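PDB 5ISU: Lmo0135 protein from Listeria monocytogenes EGD-e, which probably serves as the substrate-binding protein of an ABC transporter, a family 5 solute-binding protein of a kind generally assigned to peptide uptake. Local coordinates for residues A[50-55]-A[77-82]; A[64-69]-A[73-78]; A[355-360]-A[371-376]. All coordinates share one frame; numbering follows the deposited sequence.

Interactions 1 and 2 meet on strand 74-79, share V77 and K78, and have centres about 12 Å apart. Interaction 2 is the backbone pairing of that strand with edge strand 63-68, and it lies at the surface. Interaction 1 is buried. It packs a loop against the same strand through apolar side chains alone. F53 of that loop also touches S65 and L66, so the two contacts join directly. Interaction 3 lies across the chain's centre, about 47 Å from interaction 1 between centres. It too is mostly buried and apolar, but there a helix covers a strand of a mixed sheet.

Interaction 1 (A[50-55]-A[77-82]); sequences APLFWE and VKLKDG
F53 meets V77 and L52 meets L79, and these two pairs set a loop against the end of a sheet strand. V77 and L52 have the most surface buried. Segment 50-55 belongs to the loop between helix 39-48 and strand 63-68. V77 and L79 lie on strand 74-79 of an antiparallel sheet in this family 5 solute-binding protein. The two backbones stay well apart, 7.9 Å between the CA atoms of L52 and L79, so side chains bridge the gap. All four touching residues are buried and apolar.

The CB of V77 is directed toward the loop. Its CG1 lies anti to the backbone N (chi1 179°) and is the methyl that reaches the ring of F53. It approaches that ring obliquely, with V77 CG1 4.3 Å from F53 CE1, a loose contact. The F53 side chain also touches A63, L66 and I148, and its ring makes a cation-pi contact with K149. It therefore sits where loop, sheet and helix meet.

The CB of L52 is likewise directed toward the strand. Backbone hydrogen bonds to A61, A63 and F151 fix the place from which its side chain reaches out. L79 starts off to one side, but the end of its side chain turns back to the loop. The two leucines cross at a slant and meet through one methyl each, L52 CD2 lying 3.8 Å from L79 CD2.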
ATOM      1  N   ALA A  50      12.276  -6.328  11.816  1.00 36.92           N
ATOM      2  CA  ALA A  50      13.120  -5.687  10.838  1.00 36.91           C
ATOM      3  C   ALA A  50      13.079  -6.497   9.508  1.00 38.09           C
ATOM      4  O   ALA A  50      12.953  -7.726   9.534  1.00 35.16           O
ATOM      5  CB  ALA A  50      14.537  -5.609  11.361  1.00 37.22           C
ATOM      6  N   PRO A  51      13.165  -5.806   8.347  1.00 37.86           N
ATOM      7  CA  PRO A  51      13.206  -6.493   7.049  1.00 37.74           C
ATOM      8  C   PRO A  51      14.657  -6.760   6.578  1.00 37.23           C
ATOM      9  O   PRO A  51      15.606  -6.307   7.214  1.00 34.73           O
ATOM     10  CB  PRO A  51      12.551  -5.473   6.131  1.00 37.95           C
ATOM     11  CG  PRO A  51      13.066  -4.163   6.672  1.00 38.69           C
ATOM     12  CD  PRO A  51      13.103  -4.337   8.173  1.00 37.14           C
ATOM     13  N   LEU A  52      14.831  -7.487   5.477  1.00 38.15           N
ATOM     14  CA  LEU A  52      16.183  -7.695   4.945  1.00 38.15           C
ATOM     15  C   LEU A  52      16.691  -6.355   4.407  1.00 38.52           C
ATOM     16  O   LEU A  52      17.841  -5.979   4.630  1.00 39.67           O
ATOM     17  CB  LEU A  52      16.197  -8.741   3.839  1.00 37.68           C
ATOM     18  CG  LEU A  52      15.787 -10.152   4.263  1.00 39.12           C
ATOM     19  CD1 LEU A  52      15.652 -11.053   3.044  1.00 39.34           C
ATOM     20  CD2 LEU A  52      16.775 -10.731   5.261  1.00 39.23           C
ATOM     21  N   PHE A  53      15.809  -5.654   3.694  1.00 38.40           N
ATOM     22  CA  PHE A  53      16.100  -4.348   3.113  1.00 36.96           C
ATOM     23  C   PHE A  53      14.915  -3.444   3.377  1.00 36.97           C
ATOM     24  O   PHE A  53      13.790  -3.928   3.512  1.00 36.94           O
ATOM     25  CB  PHE A  53      16.299  -4.463   1.610  1.00 37.15           C
ATOM     26  CG  PHE A  53      17.451  -5.340   1.219  1.00 39.09           C
ATOM     27  CD1 PHE A  53      17.277  -6.701   1.084  1.00 38.91           C
ATOM     28  CD2 PHE A  53      18.708  -4.795   0.991  1.00 39.45           C
ATOM     29  CE1 PHE A  53      18.337  -7.517   0.714  1.00 42.16           C
ATOM     30  CE2 PHE A  53      19.771  -5.592   0.630  1.00 43.32           C
ATOM     31  CZ  PHE A  53      19.590  -6.965   0.486  1.00 42.99           C
ATOM     32  N   TRP A  54      15.164  -2.140   3.462  1.00 36.23           N
ATOM     33  CA  TRP A  54      14.088  -1.191   3.668  1.00 37.87           C
ATOM     34  C   TRP A  54      13.417  -0.941   2.315  1.00 38.60           C
ATOM     35  O   TRP A  54      14.062  -0.536   1.379  1.00 39.53           O
ATOM     36  CB  TRP A  54      14.609   0.129   4.249  1.00 38.44           C
ATOM     37  CG  TRP A  54      15.299   0.022   5.573  1.00 39.16           C
ATOM     38  CD1 TRP A  54      16.621   0.199   5.815  1.00 41.02           C
ATOM     39  CD2 TRP A  54      14.700  -0.293   6.838  1.00 36.78           C
ATOM     40  NE1 TRP A  54      16.889   0.040   7.149  1.00 39.90           N
ATOM     41  CE2 TRP A  54      15.725  -0.270   7.800  1.00 37.89           C
ATOM     42  CE3 TRP A  54      13.401  -0.580   7.245  1.00 34.77           C
ATOM     43  CZ2 TRP A  54      15.491  -0.524   9.153  1.00 36.97           C
ATOM     44  CZ3 TRP A  54      13.159  -0.843   8.602  1.00 34.34           C
ATOM     45  CH2 TRP A  54      14.197  -0.825   9.529  1.00 36.20           C
ATOM     46  N   GLU A  55      12.117  -1.201   2.241  1.00 40.99           N
ATOM     47  CA  GLU A  55      11.322  -1.050   1.015  1.00 45.00           C
ATOM     48  C   GLU A  55      11.343   0.348   0.407  1.00 46.29           C
ATOM     49  O   GLU A  55      11.551   0.499  -0.790  1.00 45.85           O
ATOM     50  CB  GLU A  55       9.851  -1.451   1.303  1.00 48.00           C
ATOM     51  CG  GLU A  55       8.857  -1.154   0.176  1.00 54.83           C
ATOM     52  CD  GLU A  55       7.449  -1.687   0.436  1.00 55.15           C
ATOM     53  OE1 GLU A  55       7.169  -2.117   1.568  1.00 54.32           O
ATOM     54  OE2 GLU A  55       6.616  -1.665  -0.506  1.00 59.60           O
ATOM     55  N   VAL A  77      21.866 -13.260  -1.016  1.00 47.32           N
ATOM     56  CA  VAL A  77      21.742 -12.254   0.039  1.00 45.50           C
ATOM     57  C   VAL A  77      22.735 -12.553   1.167  1.00 46.77           C
ATOM     58  O   VAL A  77      22.753 -13.663   1.708  1.00 47.14           O
ATOM     59  CB  VAL A  77      20.318 -12.255   0.667  1.00 43.74           C
ATOM     60  CG1 VAL A  77      20.210 -11.209   1.774  1.00 42.51           C
ATOM     61  CG2 VAL A  77      19.257 -12.011  -0.394  1.00 43.49           C
ATOM     62  N   LYS A  78      23.549 -11.558   1.511  1.00 47.77           N
ATOM     63  CA  LYS A  78      24.502 -11.651   2.616  1.00 49.46           C
ATOM     64  C   LYS A  78      23.905 -10.870   3.791  1.00 47.52           C
ATOM     65  O   LYS A  78      23.499  -9.728   3.621  1.00 45.66           O
ATOM     66  CB  LYS A  78      25.840 -11.007   2.243  1.00 53.74           C
ATOM     67  CG  LYS A  78      26.771 -11.790   1.314  1.00 59.96           C
ATOM     68  CD  LYS A  78      27.393 -12.999   2.002  1.00 63.75           C
ATOM     69  CE  LYS A  78      28.658 -13.481   1.293  1.00 70.80           C
ATOM     70  NZ  LYS A  78      28.487 -13.823  -0.149  1.00 72.04           N
ATOM     71  N   LEU A  79      23.878 -11.479   4.978  1.00 49.76           N
ATOM     72  CA  LEU A  79      23.347 -10.840   6.197  1.00 48.69           C
ATOM     73  C   LEU A  79      24.440 -10.174   7.006  1.00 48.08           C
ATOM     74  O   LEU A  79      25.602 -10.488   6.862  1.00 49.57           O
ATOM     75  CB  LEU A  79      22.678 -11.884   7.113  1.00 48.25           C
ATOM     76  CG  LEU A  79      21.456 -12.663   6.613  1.00 48.64           C
ATOM     77  CD1 LEU A  79      20.906 -13.585   7.689  1.00 46.60           C
ATOM     78  CD2 LEU A  79      20.373 -11.697   6.170  1.00 47.89           C
ATOM     79  N   LYS A  80      24.047  -9.268   7.885  1.00 49.61           N
ATOM     80  CA  LYS A  80      24.998  -8.653   8.804  1.00 52.00           C
ATOM     81  C   LYS A  80      25.406  -9.713   9.855  1.00 53.90           C
ATOM     82  O   LYS A  80      24.673 -10.680  10.078  1.00 53.01           O
ATOM     83  CB  LYS A  80      24.404  -7.386   9.444  1.00 51.44           C
ATOM     84  CG  LYS A  80      24.245  -6.264   8.422  1.00 52.63           C
ATOM     85  CD  LYS A  80      23.616  -4.978   8.963  1.00 54.69           C
ATOM     86  CE  LYS A  80      23.539  -3.965   7.820  1.00 55.39           C
ATOM     87  NZ  LYS A  80      22.724  -2.773   8.127  1.00 57.86           N
ATOM     88  N   ASP A  81      26.586  -9.547  10.443  1.00 56.40           N
ATOM     89  CA  ASP A  81      27.104 -10.474  11.442  1.00 59.92           C
ATOM     90  C   ASP A  81      26.584 -10.092  12.806  1.00 56.14           C
ATOM     91  O   ASP A  81      26.322  -8.921  13.058  1.00 54.12           O
ATOM     92  CB  ASP A  81      28.644 -10.414  11.500  1.00 67.68           C
ATOM     93  CG  ASP A  81      29.322 -10.918  10.220  1.00 74.46           C
ATOM     94  OD1 ASP A  81      29.004 -12.038   9.761  1.00 80.74           O
ATOM     95  OD2 ASP A  81      30.230 -10.222   9.709  1.00 77.81           O
ATOM     96  N   GLY A  82      26.454 -11.076  13.689  1.00 53.56           N
ATOM     97  CA  GLY A  82      26.045 -10.830  15.074  1.00 52.88           C
ATOM     98  C   GLY A  82      24.622 -10.370  15.333  1.00 49.28           C
ATOM     99  O   GLY A  82      24.342  -9.811  16.378  1.00 50.63           O
TER

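Interaction 2 (A[64-69]-A[73-78]); sequences KSLDIS and LTYTVK
I68 and Y75 lie side by side and point the same way, on the face of the sheet that also carries L66 and V77. I68 CG2 sits over one face of the Y75 ring, 4.1 Å from its centroid and 15° off the normal. This is a CH-pi contact. The other branch of I68 runs along the ring's CD2-CE2 side, and I68 CD1 comes to 3.5 Å from Y75 CE2. With CG anti to the backbone N (chi1 171°), L66 brings CD1 to the edge of the same ring, near its plane. The same methyl, L66 CD1, lies 3.7 Å from V77 CG2. F144 packs edge-to-face with Y75, and I148 of helix 144-148 also covers this face.

The other face is more polar, and D67 and K78 on it are exposed. There S65 OG lies beside K78 CB, and D67 pairs with T76.

The backbones hold these side chains in register. D67 and T76 exchange two bonds. The one from T76 N to D67 O is 2.7 Å and nearly straight, at 175°. K78 N gives a bond to S65 O. S69 N binds T74 O, and T74 N returns a bond to S69 OG, 3.2 Å away. S69 OG also bonds D71 in the connecting turn.

At the far end K78 O takes K64 N at 2.7 Å and, weakly, S65 N. K64 and S65 thus both face K78 in a classic beta bulge. The whole is an antiparallel beta hairpin, with strand 63-68 at the edge of its sheet.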
ATOM      1  N   LYS A  64      23.204  -7.117   4.357  1.00 49.92           N
ATOM      2  CA  LYS A  64      24.337  -6.285   4.031  1.00 53.39           C
ATOM      3  C   LYS A  64      24.297  -6.010   2.513  1.00 54.50           C
ATOM      4  O   LYS A  64      24.609  -4.897   2.074  1.00 57.94           O
ATOM      5  CB  LYS A  64      25.599  -7.031   4.445  1.00 57.39           C
ATOM      6  CG  LYS A  64      26.896  -6.257   4.389  1.00 63.73           C
ATOM      7  CD  LYS A  64      28.061  -7.215   4.637  1.00 69.01           C
ATOM      8  CE  LYS A  64      29.410  -6.571   4.352  1.00 73.56           C
ATOM      9  NZ  LYS A  64      30.471  -7.608   4.221  1.00 77.40           N
ATOM     10  N   SER A  65      23.884  -7.013   1.723  1.00 51.84           N
ATOM     11  CA  SER A  65      23.807  -6.873   0.262  1.00 53.80           C
ATOM     12  C   SER A  65      23.017  -7.977  -0.457  1.00 52.32           C
ATOM     13  O   SER A  65      22.769  -9.061   0.091  1.00 50.74           O
ATOM     14  CB  SER A  65      25.215  -6.870  -0.336  1.00 57.14           C
ATOM     15  OG  SER A  65      25.875  -8.078  -0.011  1.00 60.67           O
ATOM     16  N   LEU A  66      22.646  -7.667  -1.695  1.00 51.56           N
ATOM     17  CA  LEU A  66      21.932  -8.562  -2.592  1.00 53.37           C
ATOM     18  C   LEU A  66      22.765  -8.613  -3.854  1.00 57.71           C
ATOM     19  O   LEU A  66      23.252  -7.585  -4.318  1.00 62.08           O
ATOM     20  CB  LEU A  66      20.553  -8.012  -2.957  1.00 52.04           C
ATOM     21  CG  LEU A  66      19.785  -8.771  -4.066  1.00 53.97           C
ATOM     22  CD1 LEU A  66      19.395 -10.167  -3.603  1.00 52.73           C
ATOM     23  CD2 LEU A  66      18.537  -8.026  -4.511  1.00 54.48           C
ATOM     24  N   ASP A  67      22.929  -9.801  -4.411  1.00 60.22           N
ATOM     25  CA  ASP A  67      23.698  -9.961  -5.630  1.00 66.11           C
ATOM     26  C   ASP A  67      22.904 -10.887  -6.555  1.00 63.23           C
ATOM     27  O   ASP A  67      22.449 -11.952  -6.151  1.00 59.13           O
ATOM     28  CB  ASP A  67      25.087 -10.516  -5.301  1.00 73.26           C
ATOM     29  CG  ASP A  67      26.059 -10.429  -6.467  1.00 83.89           C
ATOM     30  OD1 ASP A  67      25.647 -10.123  -7.612  1.00 93.19           O
ATOM     31  OD2 ASP A  67      27.262 -10.674  -6.235  1.00 97.06           O
ATOM     32  N   ILE A  68      22.725 -10.450  -7.790  1.00 63.95           N
ATOM     33  CA  ILE A  68      21.959 -11.188  -8.778  1.00 65.56           C
ATOM     34  C   ILE A  68      22.925 -11.703  -9.835  1.00 68.23           C
ATOM     35  O   ILE A  68      23.732 -10.936 -10.356  1.00 71.90           O
ATOM     36  CB  ILE A  68      20.900 -10.260  -9.416  1.00 68.31           C
ATOM     37  CG1 ILE A  68      20.039  -9.611  -8.311  1.00 66.07           C
ATOM     38  CG2 ILE A  68      20.038 -11.013 -10.430  1.00 70.26           C
ATOM     39  CD1 ILE A  68      19.039  -8.576  -8.810  1.00 67.09           C
ATOM     40  N   SER A  69      22.843 -12.996 -10.151  1.00 61.89           N
ATOM     41  CA  SER A  69      23.726 -13.594 -11.142  1.00 65.00           C
ATOM     42  C   SER A  69      23.467 -13.039 -12.555  1.00 65.51           C
ATOM     43  O   SER A  69      22.413 -12.482 -12.831  1.00 63.85           O
ATOM     44  CB  SER A  69      23.586 -15.132 -11.151  1.00 64.75           C
ATOM     45  OG  SER A  69      22.322 -15.546 -11.654  1.00 62.86           O
ATOM     46  N   LEU A  73      18.858 -15.910 -12.572  1.00 61.49           N
ATOM     47  CA  LEU A  73      18.184 -17.014 -11.878  1.00 60.94           C
ATOM     48  C   LEU A  73      18.638 -17.196 -10.439  1.00 58.44           C
ATOM     49  O   LEU A  73      17.948 -17.860  -9.686  1.00 60.84           O
ATOM     50  CB  LEU A  73      18.401 -18.341 -12.622  1.00 63.10           C
ATOM     51  CG  LEU A  73      17.850 -18.450 -14.037  1.00 65.88           C
ATOM     52  CD1 LEU A  73      18.187 -19.832 -14.583  1.00 68.47           C
ATOM     53  CD2 LEU A  73      16.352 -18.188 -14.067  1.00 64.61           C
ATOM     54  N   THR A  74      19.786 -16.629 -10.059  1.00 57.87           N
ATOM     55  CA  THR A  74      20.307 -16.790  -8.702  1.00 56.92           C
ATOM     56  C   THR A  74      20.512 -15.459  -7.951  1.00 56.13           C
ATOM     57  O   THR A  74      21.299 -14.610  -8.365  1.00 58.79           O
ATOM     58  CB  THR A  74      21.624 -17.590  -8.729  1.00 58.23           C
ATOM     59  OG1 THR A  74      21.408 -18.841  -9.402  1.00 60.74           O
ATOM     60  CG2 THR A  74      22.122 -17.875  -7.315  1.00 57.10           C
ATOM     61  N   TYR A  75      19.790 -15.302  -6.844  1.00 53.78           N
ATOM     62  CA  TYR A  75      19.867 -14.124  -5.991  1.00 51.16           C
ATOM     63  C   TYR A  75      20.565 -14.521  -4.691  1.00 48.76           C
ATOM     64  O   TYR A  75      20.089 -15.378  -3.968  1.00 47.42           O
ATOM     65  CB  TYR A  75      18.459 -13.584  -5.684  1.00 50.75           C
ATOM     66  CG  TYR A  75      17.727 -12.989  -6.877  1.00 53.12           C
ATOM     67  CD1 TYR A  75      17.283 -13.783  -7.926  1.00 55.20           C
ATOM     68  CD2 TYR A  75      17.436 -11.634  -6.926  1.00 53.19           C
ATOM     69  CE1 TYR A  75      16.609 -13.229  -9.019  1.00 58.28           C
ATOM     70  CE2 TYR A  75      16.761 -11.074  -8.003  1.00 55.38           C
ATOM     71  CZ  TYR A  75      16.344 -11.870  -9.047  1.00 57.48           C
ATOM     72  OH  TYR A  75      15.669 -11.293 -10.110  1.00 59.67           O
ATOM     73  N   THR A  76      21.678 -13.875  -4.391  1.00 48.87           N
ATOM     74  CA  THR A  76      22.441 -14.157  -3.193  1.00 49.28           C
ATOM     75  C   THR A  76      22.361 -12.987  -2.224  1.00 47.98           C
ATOM     76  O   THR A  76      22.757 -11.863  -2.559  1.00 48.89           O
ATOM     77  CB  THR A  76      23.912 -14.398  -3.550  1.00 51.82           C
ATOM     78  OG1 THR A  76      24.004 -15.480  -4.477  1.00 53.91           O
ATOM     79  CG2 THR A  76      24.726 -14.736  -2.323  1.00 52.83           C
ATOM     80  N   VAL A  77      21.866 -13.260  -1.016  1.00 47.32           N
ATOM     81  CA  VAL A  77      21.742 -12.254   0.039  1.00 45.50           C
ATOM     82  C   VAL A  77      22.735 -12.553   1.167  1.00 46.77           C
ATOM     83  O   VAL A  77      22.753 -13.663   1.708  1.00 47.14           O
ATOM     84  CB  VAL A  77      20.318 -12.255   0.667  1.00 43.74           C
ATOM     85  CG1 VAL A  77      20.210 -11.209   1.774  1.00 42.51           C
ATOM     86  CG2 VAL A  77      19.257 -12.011  -0.394  1.00 43.49           C
ATOM     87  N   LYS A  78      23.549 -11.558   1.511  1.00 47.77           N
ATOM     88  CA  LYS A  78      24.502 -11.651   2.616  1.00 49.46           C
ATOM     89  C   LYS A  78      23.905 -10.870   3.791  1.00 47.52           C
ATOM     90  O   LYS A  78      23.499  -9.728   3.621  1.00 45.66           O
ATOM     91  CB  LYS A  78      25.840 -11.007   2.243  1.00 53.74           C
ATOM     92  CG  LYS A  78      26.771 -11.790   1.314  1.00 59.96           C
ATOM     93  CD  LYS A  78      27.393 -12.999   2.002  1.00 63.75           C
ATOM     94  CE  LYS A  78      28.658 -13.481   1.293  1.00 70.80           C
ATOM     95  NZ  LYS A  78      28.487 -13.823  -0.149  1.00 72.04           N
TER

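Interaction 3 (A[355-360]-A[371-376]); sequences SIALYL and LDLKPT
L371 holds CG anti to its own N (chi1 -174°), and its second torsion of 71° brings CD2 up to the helix. L373 takes the other common course. Its CG is anti to the carbonyl carbon, beside the N, which turns CG and CD2 to A357 CB and the end of L358. L371 and L373, two residues apart, share the side of the strand that faces helix 355-360. This is the usual alternation of a strand with one side against a helix.

L373 has the most surface buried by the contact. Its CG lies 4.0 Å from A357 CB. Its CD2 meets L358 CD2 at 3.5 Å, a close methyl contact. The side chains of L358 and L373 cross at about a right angle. L358 starts out away from the strand, but its end comes back over L373 at the exposed margin of the contact. The CA atoms of A357 and L373 are the nearest pair, 6.8 Å apart, consistent with the small side chain of A357.

One helical turn on, L371 CD2 packs 3.7 Å from L360 CB. That methyl also lies against the helix backbone, 3.8 Å from L360 C. The contact is with CB of L360; its side chain also touches L283.

The axes of segments 355-360 and 371-376 run nearly antiparallel, at 167°, and approach to 8.8 Å. The side-chain contacts between the two segments are apolar. A tie from the same helix is Q361 NE2, which bonds L371 O. Y346 of the neighbouring strand touches both A357 and L373. Strand 370-376 pairs in parallel with strand 341-347, and helix 351-365 links them. This is helix-on-sheet packing of a beta-alpha-beta crossover.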
ATOM      1  N   SER A 355     -17.679  14.152  -2.023  1.00 54.95           N
ATOM      2  CA  SER A 355     -17.354  15.360  -2.776  1.00 51.67           C
ATOM      3  C   SER A 355     -16.944  15.032  -4.210  1.00 48.26           C
ATOM      4  O   SER A 355     -17.270  15.763  -5.148  1.00 46.77           O
ATOM      5  CB  SER A 355     -16.228  16.120  -2.083  1.00 52.49           C
ATOM      6  OG  SER A 355     -16.635  16.544  -0.794  1.00 56.28           O
ATOM      7  N   ILE A 356     -16.204  13.941  -4.375  1.00 47.95           N
ATOM      8  CA  ILE A 356     -15.776  13.490  -5.703  1.00 47.14           C
ATOM      9  C   ILE A 356     -17.016  13.096  -6.491  1.00 49.33           C
ATOM     10  O   ILE A 356     -17.172  13.484  -7.651  1.00 49.35           O
ATOM     11  CB  ILE A 356     -14.789  12.296  -5.616  1.00 46.27           C
ATOM     12  CG1 ILE A 356     -13.453  12.770  -5.039  1.00 46.05           C
ATOM     13  CG2 ILE A 356     -14.562  11.664  -6.989  1.00 44.42           C
ATOM     14  CD1 ILE A 356     -12.493  11.657  -4.670  1.00 46.18           C
ATOM     15  N   ALA A 357     -17.912  12.364  -5.836  1.00 52.47           N
ATOM     16  CA  ALA A 357     -19.158  11.920  -6.463  1.00 55.19           C
ATOM     17  C   ALA A 357     -19.998  13.092  -6.952  1.00 56.20           C
ATOM     18  O   ALA A 357     -20.422  13.112  -8.100  1.00 58.63           O
ATOM     19  CB  ALA A 357     -19.963  11.060  -5.500  1.00 58.83           C
ATOM     20  N   LEU A 358     -20.211  14.082  -6.098  1.00 57.41           N
ATOM     21  CA  LEU A 358     -21.011  15.253  -6.488  1.00 59.37           C
ATOM     22  C   LEU A 358     -20.373  15.996  -7.637  1.00 57.76           C
ATOM     23  O   LEU A 358     -21.074  16.503  -8.512  1.00 57.72           O
ATOM     24  CB  LEU A 358     -21.235  16.198  -5.305  1.00 61.83           C
ATOM     25  CG  LEU A 358     -22.234  15.708  -4.253  1.00 64.41           C
ATOM     26  CD1 LEU A 358     -22.129  16.523  -2.969  1.00 65.80           C
ATOM     27  CD2 LEU A 358     -23.656  15.740  -4.812  1.00 67.30           C
ATOM     28  N   TYR A 359     -19.042  16.057  -7.641  1.00 55.57           N
ATOM     29  CA  TYR A 359     -18.343  16.717  -8.727  1.00 51.99           C
ATOM     30  C   TYR A 359     -18.612  15.973 -10.051  1.00 53.28           C
ATOM     31  O   TYR A 359     -18.889  16.592 -11.068  1.00 54.80           O
ATOM     32  CB  TYR A 359     -16.851  16.836  -8.427  1.00 49.44           C
ATOM     33  CG  TYR A 359     -16.106  17.499  -9.540  1.00 47.63           C
ATOM     34  CD1 TYR A 359     -15.978  18.886  -9.603  1.00 48.71           C
ATOM     35  CD2 TYR A 359     -15.546  16.747 -10.549  1.00 47.24           C
ATOM     36  CE1 TYR A 359     -15.301  19.487 -10.649  1.00 48.07           C
ATOM     37  CE2 TYR A 359     -14.868  17.342 -11.589  1.00 47.61           C
ATOM     38  CZ  TYR A 359     -14.746  18.697 -11.631  1.00 46.63           C
ATOM     39  OH  TYR A 359     -14.079  19.230 -12.691  1.00 53.52           O
ATOM     40  N   LEU A 360     -18.546  14.647 -10.035  1.00 54.92           N
ATOM     41  CA  LEU A 360     -18.837  13.863 -11.248  1.00 55.75           C
ATOM     42  C   LEU A 360     -20.288  14.096 -11.703  1.00 55.81           C
ATOM     43  O   LEU A 360     -20.561  14.324 -12.883  1.00 55.67           O
ATOM     44  CB  LEU A 360     -18.607  12.366 -11.018  1.00 54.67           C
ATOM     45  CG  LEU A 360     -17.240  11.885 -10.527  1.00 53.67           C
ATOM     46  CD1 LEU A 360     -17.222  10.360 -10.462  1.00 55.46           C
ATOM     47  CD2 LEU A 360     -16.119  12.372 -11.408  1.00 51.80           C
ATOM     48  N   LEU A 371     -26.269  11.287 -13.579  1.00 79.35           N
ATOM     49  CA  LEU A 371     -25.574  10.390 -12.660  1.00 77.68           C
ATOM     50  C   LEU A 371     -26.289  10.378 -11.316  1.00 78.84           C
ATOM     51  O   LEU A 371     -26.568  11.435 -10.758  1.00 78.90           O
ATOM     52  CB  LEU A 371     -24.129  10.859 -12.456  1.00 74.03           C
ATOM     53  CG  LEU A 371     -23.204   9.956 -11.627  1.00 71.04           C
ATOM     54  CD1 LEU A 371     -22.878   8.700 -12.408  1.00 70.99           C
ATOM     55  CD2 LEU A 371     -21.915  10.672 -11.236  1.00 69.77           C
ATOM     56  N   ASP A 372     -26.576   9.181 -10.807  1.00 80.93           N
ATOM     57  CA  ASP A 372     -27.244   8.994  -9.517  1.00 82.73           C
ATOM     58  C   ASP A 372     -26.219   8.559  -8.491  1.00 78.64           C
ATOM     59  O   ASP A 372     -25.516   7.577  -8.712  1.00 74.47           O
ATOM     60  CB  ASP A 372     -28.297   7.882  -9.606  1.00 88.71           C
ATOM     61  CG  ASP A 372     -29.489   8.247 -10.478  1.00 94.17           C
ATOM     62  OD1 ASP A 372     -29.948   9.415 -10.444  1.00 97.58           O
ATOM     63  OD2 ASP A 372     -30.001   7.334 -11.157  1.00 95.70           O
ATOM     64  N   LEU A 373     -26.148   9.266  -7.364  1.00 78.77           N
ATOM     65  CA  LEU A 373     -25.222   8.901  -6.283  1.00 77.14           C
ATOM     66  C   LEU A 373     -25.787   7.749  -5.499  1.00 80.07           C
ATOM     67  O   LEU A 373     -26.962   7.761  -5.139  1.00 82.35           O
ATOM     68  CB  LEU A 373     -24.955  10.071  -5.333  1.00 77.08           C
ATOM     69  CG  LEU A 373     -23.914  11.076  -5.791  1.00 74.02           C
ATOM     70  CD1 LEU A 373     -24.208  11.590  -7.187  1.00 75.04           C
ATOM     71  CD2 LEU A 373     -23.847  12.210  -4.779  1.00 76.67           C
ATOM     72  N   LYS A 374     -24.949   6.753  -5.229  1.00 80.55           N
ATOM     73  CA  LYS A 374     -25.390   5.599  -4.484  1.00 81.59           C
ATOM     74  C   LYS A 374     -24.343   5.299  -3.410  1.00 76.59           C
ATOM     75  O   LYS A 374     -23.579   4.351  -3.522  1.00 76.37           O
ATOM     76  CB  LYS A 374     -25.657   4.413  -5.432  1.00 83.41           C
ATOM     77  CG  LYS A 374     -26.782   3.478  -4.973  1.00 91.42           C
ATOM     78  CD  LYS A 374     -28.105   4.241  -4.824  1.00 94.79           C
ATOM     79  CE  LYS A 374     -29.314   3.350  -4.602  1.00 99.99           C
ATOM     80  NZ  LYS A 374     -29.696   2.593  -5.825  1.00102.47           N
ATOM     81  N   PRO A 375     -24.306   6.133  -2.356  1.00 74.41           N
ATOM     82  CA  PRO A 375     -23.364   5.885  -1.268  1.00 72.99           C
ATOM     83  C   PRO A 375     -23.732   4.574  -0.586  1.00 75.71           C
ATOM     84  O   PRO A 375     -24.932   4.293  -0.426  1.00 79.33           O
ATOM     85  CB  PRO A 375     -23.609   7.061  -0.316  1.00 73.88           C
ATOM     86  CG  PRO A 375     -25.019   7.472  -0.556  1.00 76.11           C
ATOM     87  CD  PRO A 375     -25.339   7.125  -1.984  1.00 76.48           C
ATOM     88  N   THR A 376     -22.740   3.774  -0.191  1.00 74.71           N
ATOM     89  CA  THR A 376     -23.030   2.483   0.453  1.00 78.00           C
ATOM     90  C   THR A 376     -22.135   2.130   1.646  1.00 77.69           C
ATOM     91  O   THR A 376     -21.059   2.698   1.842  1.00 71.80           O
ATOM     92  CB  THR A 376     -22.928   1.312  -0.548  1.00 79.13           C
ATOM     93  OG1 THR A 376     -21.575   1.176  -0.979  1.00 80.57           O
ATOM     94  CG2 THR A 376     -23.827   1.526  -1.754  1.00 80.04           C
TER